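Local coordinates for uncharacterized protein (Sinorhizobium meliloti, PDB 4HUJ) that is of unknown function but probably binds a dinucleotide cofactor such as NAD(P) in a Rossmann-type fold and may act as an oxidoreductase, at residues 183-186 with 187-191; 159-163 with 164-168; 102-106 with 107-111. All blocks are in the same frame, centred on the assembly; numbering follows the deposited sequence.

Interaction 1: residues 183-186 with 187-191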
loop_
_atom_site.group_PDB
_atom_site.type_symbol
_atom_site.label_atom_id
_atom_site.label_comp_id
_atom_site.label_asym_id
_atom_site.label_seq_id
_atom_site.Cartn_x
_atom_site.Cartn_y
_atom_site.Cartn_z
ATOM N N ALA A 183 9.526 -1.301 -5.164
ATOM C CA ALA A 183 9.760 -0.663 -6.466
ATOM C C ALA A 183 9.497 -1.647 -7.608
ATOM O O ALA A 183 8.918 -1.280 -8.632
ATOM C CB ALA A 183 11.176 -0.094 -6.561
ATOM N N GLU A 184 9.924 -2.892 -7.413
ATOM C CA GLU A 184 9.684 -3.977 -8.371
ATOM C C GLU A 184 8.190 -4.198 -8.601
ATOM O O GLU A 184 7.748 -4.341 -9.741
ATOM C CB GLU A 184 10.349 -5.274 -7.892
ATOM C CG GLU A 184 11.839 -5.368 -8.216
ATOM C CD GLU A 184 12.572 -6.483 -7.460
ATOM O OE1 GLU A 184 11.944 -7.501 -7.088
ATOM O OE2 GLU A 184 13.798 -6.339 -7.245
ATOM N N LEU A 185 7.418 -4.203 -7.514
ATOM C CA LEU A 185 5.965 -4.342 -7.606
ATOM C C LEU A 185 5.371 -3.174 -8.377
ATOM O O LEU A 185 4.541 -3.370 -9.269
ATOM C CB LEU A 185 5.327 -4.426 -6.212
ATOM C CG LEU A 185 3.797 -4.294 -6.169
ATOM C CD1 LEU A 185 3.111 -5.428 -6.925
ATOM C CD2 LEU A 185 3.301 -4.226 -4.741
ATOM N N ILE A 186 5.803 -1.964 -8.019
ATOM C CA ILE A 186 5.311 -0.737 -8.646
ATOM C C ILE A 186 5.554 -0.747 -10.156
ATOM O O ILE A 186 4.651 -0.438 -10.939
ATOM C CB ILE A 186 5.917 0.519 -7.962
ATOM C CG1 ILE A 186 5.286 0.699 -6.572
ATOM C CG2 ILE A 186 5.718 1.771 -8.823
ATOM C CD1 ILE A 186 6.020 1.684 -5.643
ATOM N N SER A 187 6.769 -1.128 -10.551
ATOM C CA SER A 187 7.136 -1.241 -11.967
ATOM C C SER A 187 6.299 -2.290 -12.686
ATOM O O SER A 187 5.854 -2.069 -13.819
ATOM C CB SER A 187 8.623 -1.581 -12.110
ATOM O OG SER A 187 9.426 -0.458 -11.796
ATOM N N SER A 188 6.078 -3.417 -12.016
ATOM C CA SER A 188 5.288 -4.516 -12.569
ATOM C C SER A 188 3.828 -4.132 -12.761
ATOM O O SER A 188 3.174 -4.615 -13.681
ATOM C CB SER A 188 5.397 -5.762 -11.690
ATOM O OG SER A 188 6.697 -6.312 -11.774
ATOM N N LEU A 189 3.328 -3.261 -11.884
ATOM C CA LEU A 189 1.978 -2.715 -12.000
ATOM C C LEU A 189 1.847 -1.663 -13.107
ATOM O O LEU A 189 0.744 -1.207 -13.394
ATOM C CB LEU A 189 1.526 -2.123 -10.656
ATOM C CG LEU A 189 1.305 -3.078 -9.479
ATOM C CD1 LEU A 189 1.079 -2.283 -8.203
ATOM C CD2 LEU A 189 0.134 -4.022 -9.723
ATOM N N GLY A 190 2.969 -1.276 -13.718
ATOM C CA GLY A 190 2.969 -0.305 -14.822
ATOM C C GLY A 190 3.280 1.136 -14.445
ATOM O O GLY A 190 3.313 2.028 -15.303
ATOM N N PHE A 191 3.492 1.369 -13.157
ATOM C CA PHE A 191 3.870 2.689 -12.656
ATOM C C PHE A 191 5.382 2.881 -12.707
ATOM O O PHE A 191 6.143 1.923 -12.889
ATOM C CB PHE A 191 3.371 2.870 -11.218
ATOM C CG PHE A 191 1.875 2.900 -11.091
ATOM C CD1 PHE A 191 1.143 1.715 -11.026
ATOM C CD2 PHE A 191 1.197 4.111 -11.006
ATOM C CE1 PHE A 191 -0.241 1.735 -10.894
ATOM C CE2 PHE A 191 -0.200 4.144 -10.879
ATOM C CZ PHE A 191 -0.916 2.955 -10.824
#

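Interaction 2: residues 159-163 with 164-168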
loop_
_atom_site.group_PDB
_atom_site.type_symbol
_atom_site.label_atom_id
_atom_site.label_comp_id
_atom_site.label_asym_id
_atom_site.label_seq_id
_atom_site.Cartn_x
_atom_site.Cartn_y
_atom_site.Cartn_z
ATOM N N ASP A 159 -5.221 3.438 -15.909
ATOM C CA ASP A 159 -4.062 2.873 -16.585
ATOM C C ASP A 159 -2.871 3.809 -16.389
ATOM O O ASP A 159 -2.946 4.983 -16.764
ATOM C CB ASP A 159 -4.345 2.703 -18.082
ATOM C CG ASP A 159 -3.280 1.888 -18.802
ATOM O OD1 ASP A 159 -2.107 1.864 -18.367
ATOM O OD2 ASP A 159 -3.628 1.267 -19.830
ATOM N N PRO A 160 -1.778 3.301 -15.789
ATOM C CA PRO A 160 -0.608 4.148 -15.532
ATOM C C PRO A 160 0.185 4.559 -16.775
ATOM O O PRO A 160 0.965 5.507 -16.705
ATOM C CB PRO A 160 0.262 3.286 -14.612
ATOM C CG PRO A 160 -0.147 1.884 -14.903
ATOM C CD PRO A 160 -1.610 1.948 -15.220
ATOM N N ASP A 161 -0.001 3.853 -17.892
ATOM C CA ASP A 161 0.686 4.189 -19.147
ATOM C C ASP A 161 -0.107 5.223 -19.949
ATOM O O ASP A 161 -1.202 4.928 -20.434
ATOM C CB ASP A 161 0.927 2.927 -19.991
ATOM C CG ASP A 161 1.762 3.198 -21.246
ATOM O OD1 ASP A 161 2.516 4.197 -21.280
ATOM O OD2 ASP A 161 1.666 2.400 -22.204
ATOM N N LYS A 162 0.451 6.428 -20.083
ATOM C CA LYS A 162 -0.226 7.517 -20.793
ATOM C C LYS A 162 0.486 7.921 -22.083
ATOM O O LYS A 162 0.661 9.115 -22.364
ATOM C CB LYS A 162 -0.423 8.734 -19.883
ATOM C CG LYS A 162 -1.267 8.452 -18.660
ATOM C CD LYS A 162 -2.415 9.447 -18.548
ATOM C CE LYS A 162 -3.142 9.314 -17.216
ATOM N NZ LYS A 162 -3.306 7.896 -16.766
ATOM N N GLY A 163 0.891 6.917 -22.860
ATOM C CA GLY A 163 1.547 7.137 -24.146
ATOM C C GLY A 163 2.952 7.684 -24.016
ATOM O O GLY A 163 3.918 7.010 -24.368
ATOM N N THR A 164 3.061 8.916 -23.524
ATOM C CA THR A 164 4.356 9.558 -23.313
ATOM C C THR A 164 4.631 9.661 -21.812
ATOM O O THR A 164 4.787 10.755 -21.264
ATOM C CB THR A 164 4.432 10.951 -24.007
ATOM O OG1 THR A 164 4.100 10.818 -25.397
ATOM C CG2 THR A 164 5.836 11.571 -23.891
ATOM N N GLY A 165 4.666 8.508 -21.148
ATOM C CA GLY A 165 5.058 8.452 -19.744
ATOM C C GLY A 165 4.230 7.520 -18.882
ATOM O O GLY A 165 3.076 7.210 -19.198
ATOM N N SER A 166 4.833 7.081 -17.784
ATOM C CA SER A 166 4.161 6.241 -16.800
ATOM C C SER A 166 3.925 7.032 -15.523
ATOM O O SER A 166 4.794 7.789 -15.092
ATOM C CB SER A 166 4.994 4.997 -16.494
ATOM O OG SER A 166 5.135 4.195 -17.656
ATOM N N ARG A 167 2.747 6.843 -14.935
ATOM C CA ARG A 167 2.365 7.512 -13.692
ATOM C C ARG A 167 3.385 7.232 -12.586
ATOM O O ARG A 167 3.763 6.084 -12.354
ATOM C CB ARG A 167 0.960 7.068 -13.265
ATOM C CG ARG A 167 0.397 7.764 -12.015
ATOM C CD ARG A 167 0.280 9.283 -12.213
ATOM N NE ARG A 167 -0.714 9.647 -13.230
ATOM C CZ ARG A 167 -0.659 10.751 -13.980
ATOM N NH1 ARG A 167 0.351 11.606 -13.862
ATOM N NH2 ARG A 167 -1.617 11.000 -14.865
ATOM N N VAL A 168 3.813 8.291 -11.901
ATOM C CA VAL A 168 4.846 8.181 -10.879
ATOM C C VAL A 168 4.262 7.831 -9.517
ATOM O O VAL A 168 3.304 8.468 -9.056
ATOM C CB VAL A 168 5.675 9.488 -10.762
ATOM C CG1 VAL A 168 6.614 9.452 -9.547
ATOM C CG2 VAL A 168 6.464 9.720 -12.043
HETATM O O HOH W 1 -2.579 7.729 -14.161
HETATM O O HOH W 2 -4.731 9.496 -14.357
#

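Interaction 3: residues 102-106 with 107-111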
loop_
_atom_site.group_PDB
_atom_site.type_symbol
_atom_site.label_atom_id
_atom_site.label_comp_id
_atom_site.label_asym_id
_atom_site.label_seq_id
_atom_site.Cartn_x
_atom_site.Cartn_y
_atom_site.Cartn_z
ATOM N N SER A 102 1.853 -11.207 15.851
ATOM C CA SER A 102 2.866 -10.938 16.872
ATOM C C SER A 102 4.283 -10.804 16.306
ATOM O O SER A 102 5.041 -9.920 16.726
ATOM C CB SER A 102 2.810 -11.993 17.987
ATOM O OG SER A 102 2.827 -13.309 17.459
ATOM N N ASP A 103 4.642 -11.669 15.360
ATOM C CA ASP A 103 5.959 -11.591 14.727
ATOM C C ASP A 103 5.849 -11.357 13.222
ATOM O O ASP A 103 5.256 -12.150 12.488
ATOM C CB ASP A 103 6.814 -12.827 15.040
ATOM C CG ASP A 103 8.315 -12.550 14.936
ATOM O OD1 ASP A 103 8.742 -11.777 14.047
ATOM O OD2 ASP A 103 9.079 -13.111 15.749
ATOM N N TRP A 104 6.428 -10.244 12.782
ATOM C CA TRP A 104 6.377 -9.834 11.386
ATOM C C TRP A 104 7.676 -10.137 10.643
ATOM O O TRP A 104 7.876 -9.682 9.515
ATOM C CB TRP A 104 6.062 -8.342 11.305
ATOM C CG TRP A 104 4.636 -8.004 11.595
ATOM C CD1 TRP A 104 4.099 -7.661 12.804
ATOM C CD2 TRP A 104 3.563 -7.956 10.651
ATOM N NE1 TRP A 104 2.755 -7.411 12.673
ATOM C CE2 TRP A 104 2.398 -7.585 11.361
ATOM C CE3 TRP A 104 3.470 -8.194 9.272
ATOM C CZ2 TRP A 104 1.155 -7.444 10.739
ATOM C CZ3 TRP A 104 2.232 -8.057 8.654
ATOM C CH2 TRP A 104 1.091 -7.685 9.388
ATOM N N GLY A 105 8.555 -10.909 11.280
ATOM C CA GLY A 105 9.833 -11.289 10.679
ATOM C C GLY A 105 9.706 -11.834 9.268
ATOM O O GLY A 105 8.850 -12.681 8.989
ATOM N N GLY A 106 10.545 -11.321 8.371
ATOM C CA GLY A 106 10.578 -11.773 6.983
ATOM C C GLY A 106 9.519 -11.157 6.084
ATOM O O GLY A 106 9.446 -11.468 4.891
ATOM N N GLN A 107 8.691 -10.286 6.652
ATOM C CA GLN A 107 7.615 -9.661 5.888
ATOM C C GLN A 107 7.896 -8.191 5.624
ATOM O O GLN A 107 8.614 -7.535 6.384
ATOM C CB GLN A 107 6.274 -9.799 6.615
ATOM C CG GLN A 107 5.818 -11.229 6.840
ATOM C CD GLN A 107 4.476 -11.294 7.538
ATOM O OE1 GLN A 107 3.427 -11.118 6.914
ATOM N NE2 GLN A 107 4.501 -11.547 8.837
ATOM N N ILE A 108 7.322 -7.696 4.532
ATOM C CA ILE A 108 7.337 -6.277 4.205
ATOM C C ILE A 108 5.931 -5.749 4.420
ATOM O O ILE A 108 4.961 -6.343 3.945
ATOM C CB ILE A 108 7.771 -6.035 2.741
ATOM C CG1 ILE A 108 9.250 -6.388 2.563
ATOM C CG2 ILE A 108 7.514 -4.574 2.313
ATOM C CD1 ILE A 108 9.685 -6.475 1.110
ATOM N N VAL A 109 5.833 -4.634 5.143
ATOM C CA VAL A 109 4.571 -3.930 5.318
ATOM C C VAL A 109 4.658 -2.620 4.545
ATOM O O VAL A 109 5.601 -1.859 4.726
ATOM C CB VAL A 109 4.266 -3.681 6.818
ATOM C CG1 VAL A 109 3.108 -2.694 7.002
ATOM C CG2 VAL A 109 3.949 -4.998 7.504
ATOM N N VAL A 110 3.693 -2.390 3.661
ATOM C CA VAL A 110 3.629 -1.146 2.897
ATOM C C VAL A 110 2.582 -0.233 3.532
ATOM O O VAL A 110 1.396 -0.553 3.526
ATOM C CB VAL A 110 3.301 -1.415 1.414
ATOM C CG1 VAL A 110 3.224 -0.104 0.627
ATOM C CG2 VAL A 110 4.357 -2.329 0.805
ATOM N N ASP A 111 3.027 0.887 4.099
ATOM C CA ASP A 111 2.106 1.867 4.684
ATOM C C ASP A 111 1.581 2.802 3.594
ATOM O O ASP A 111 2.303 3.676 3.117
ATOM C CB ASP A 111 2.805 2.652 5.801
ATOM C CG ASP A 111 1.897 3.684 6.462
ATOM O OD1 ASP A 111 0.658 3.633 6.277
ATOM O OD2 ASP A 111 2.423 4.551 7.183
#

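Interaction 1: residues 183-186 with 187-191
Glu184 O is gripped twice by Ser188, by its backbone N at 3.0 Å and by its hydroxyl OG, also at 3.0 Å. The two donors arrive from opposite faces of the carbonyl plane, the hydroxyl 33° out of it. Ser188 OG can bend back over the preceding turn because it lies anti to its own carbonyl carbon (chi1 -70°), beside the backbone N. One residue earlier, Ser187 N donates to Ala183 O at 2.9 Å, while Ser187 OG adds only a weak bond to the same oxygen. Leu189 N closes the last of these i to i+4 links on Leu185 O. From there the helix 176-188 ends in a Schellman motif: Gly190 takes a positive phi, its N bonds to Ser187 O at 3.0 Å, and Phe191 N reaches back to Ile186 O at 3.1 Å. The apolar partnership that accompanies this motif is present too, with Ile186 CG2 against Phe191 CB at 3.5 Å and the two side chains at about a right angle. That pair turns inward onto Leu169 of strand 166-173, which the helix connects to strand 192-195 in a beta-alpha-beta unit. On another flank of the helix Leu185 CD1 rests 3.9 Å from Leu189 CG, and both leucines pack on Phe42 of helix 32-44, whereas Ser187 and Ser188 are exposed.

Interaction 2: residues 159-163 with 164-168
Pro160 and Arg167 face each other where a loop doubles back into strand 166-173, and their backbones hold this side tightly. Arg167 N donates to Pro160 O at 2.8 Å, and the same oxygen receives a CA-H contact from Ser166 CA at 3.3 Å. Two residues on, Lys162 N meets Gly165 O at 2.9 Å, almost head-on to the carbonyl (177°). Between these bonds Asp161 and Ser166 form a single antiparallel bridge, a non-hydrogen-bonded pair. The chain reverses in a classic gamma turn centred on Gly163, with Thr164 N 2.7 Å from Lys162 O but above its carbonyl plane. Before it, an Asx turn at Asp159 fixes Asp161 N. Pro160 CB rests 4.1 Å from Arg167 CB, and both residues touch Phe191.

The other side is looser and watered. The side chain of Arg167 leaves opposite its backbone N (chi1 -176°) and then folds at chi2 and chi3, bringing Arg167 NH2 to 3.3 Å from Lys162 CE, the two chains crossing at a slant. One water accepts from Lys162 NZ at 2.7 Å and, in the guanidinium plane at its edge, from Arg167 NE at 2.8 Å; a second water adds weak bonds. The bridging water probably tempers the repulsion between the two cations, and this closeness of like charge would tend to make the lysine somewhat easier to deprotonate.

Interaction 3: residues 102-106 with 107-111
A type II beta turn from Trp104 to Gln107 delivers the chain into strand 108-111, a parallel strand in the interior of the Rossmann-like sheet. Its closing bond runs from Gln107 N to Trp104 O at 3.0 Å, and Gly106 sits in the third position with the positive phi that this turn type needs. An Asx turn precedes and overlaps it: Asp103 OD1 accepts from Gly105 N at 2.9 Å on the anti side of the carboxylate, so the entry to the turn is tied down as well as its exit.

From the two ends of the turn the side chains of Trp104 and Gln107 come together. Gln107 CB lies 3.3 Å from Trp104 O, and from there the extended chain carries the amide to the six-membered part of the indole, with Gln107 CD 3.7 Å from Trp104 CE3. Amide and ring planes are only 23° apart, although the side chains approach obliquely. With Trp104 CG anti to its carbonyl carbon (chi1 -75°), the indole swings back to the start of the strand, where Val109 CG2 stands 3.7 Å from both Trp104 CE3 and Trp104 CZ3. Replacing Gln107 by an alanine would probably uncover this part of the indole and open a gap between turn and ring, leaving the indole with Val109 and its other apolar neighbours. Val98 of helix 94-98, Val85 and Ala142 also touch the indole, while the backbone of Gln107 and Val109 bonds to Lys143.

Within 102-111, then, two backbone N-H groups, those of Gly105 and Gln107, shape the turn while the strand bonds outward to its neighbours; the tryptophan is placed by van der Waals contact, in which the amide lies against its six-membered ring.

How the interactions relate
Interactions 1 and 2 are neighbours: their centres lie about 12 Å apart and they touch where Gly190 O meets Pro160 CB at 3.4 Å. Interaction 2 leads into strand 166-173 and interaction 1 ends helix 176-188, so the two meet at the same edge of this beta-alpha unit. Interaction 3 stands apart, about 30 Å from interaction 2 between centres, though both feed strands of one sheet. Interaction 2 is the most peripheral, about 19 Å from the chain's centre, an outlying, hairpin-like loop with exposed Lys162 and Thr164 and hydrated cations. Interactions 1 and 3 each join a buried side to an exposed one: a helix terminus with a hydrophobic pair, and a tight turn whose tryptophan packs into the interior.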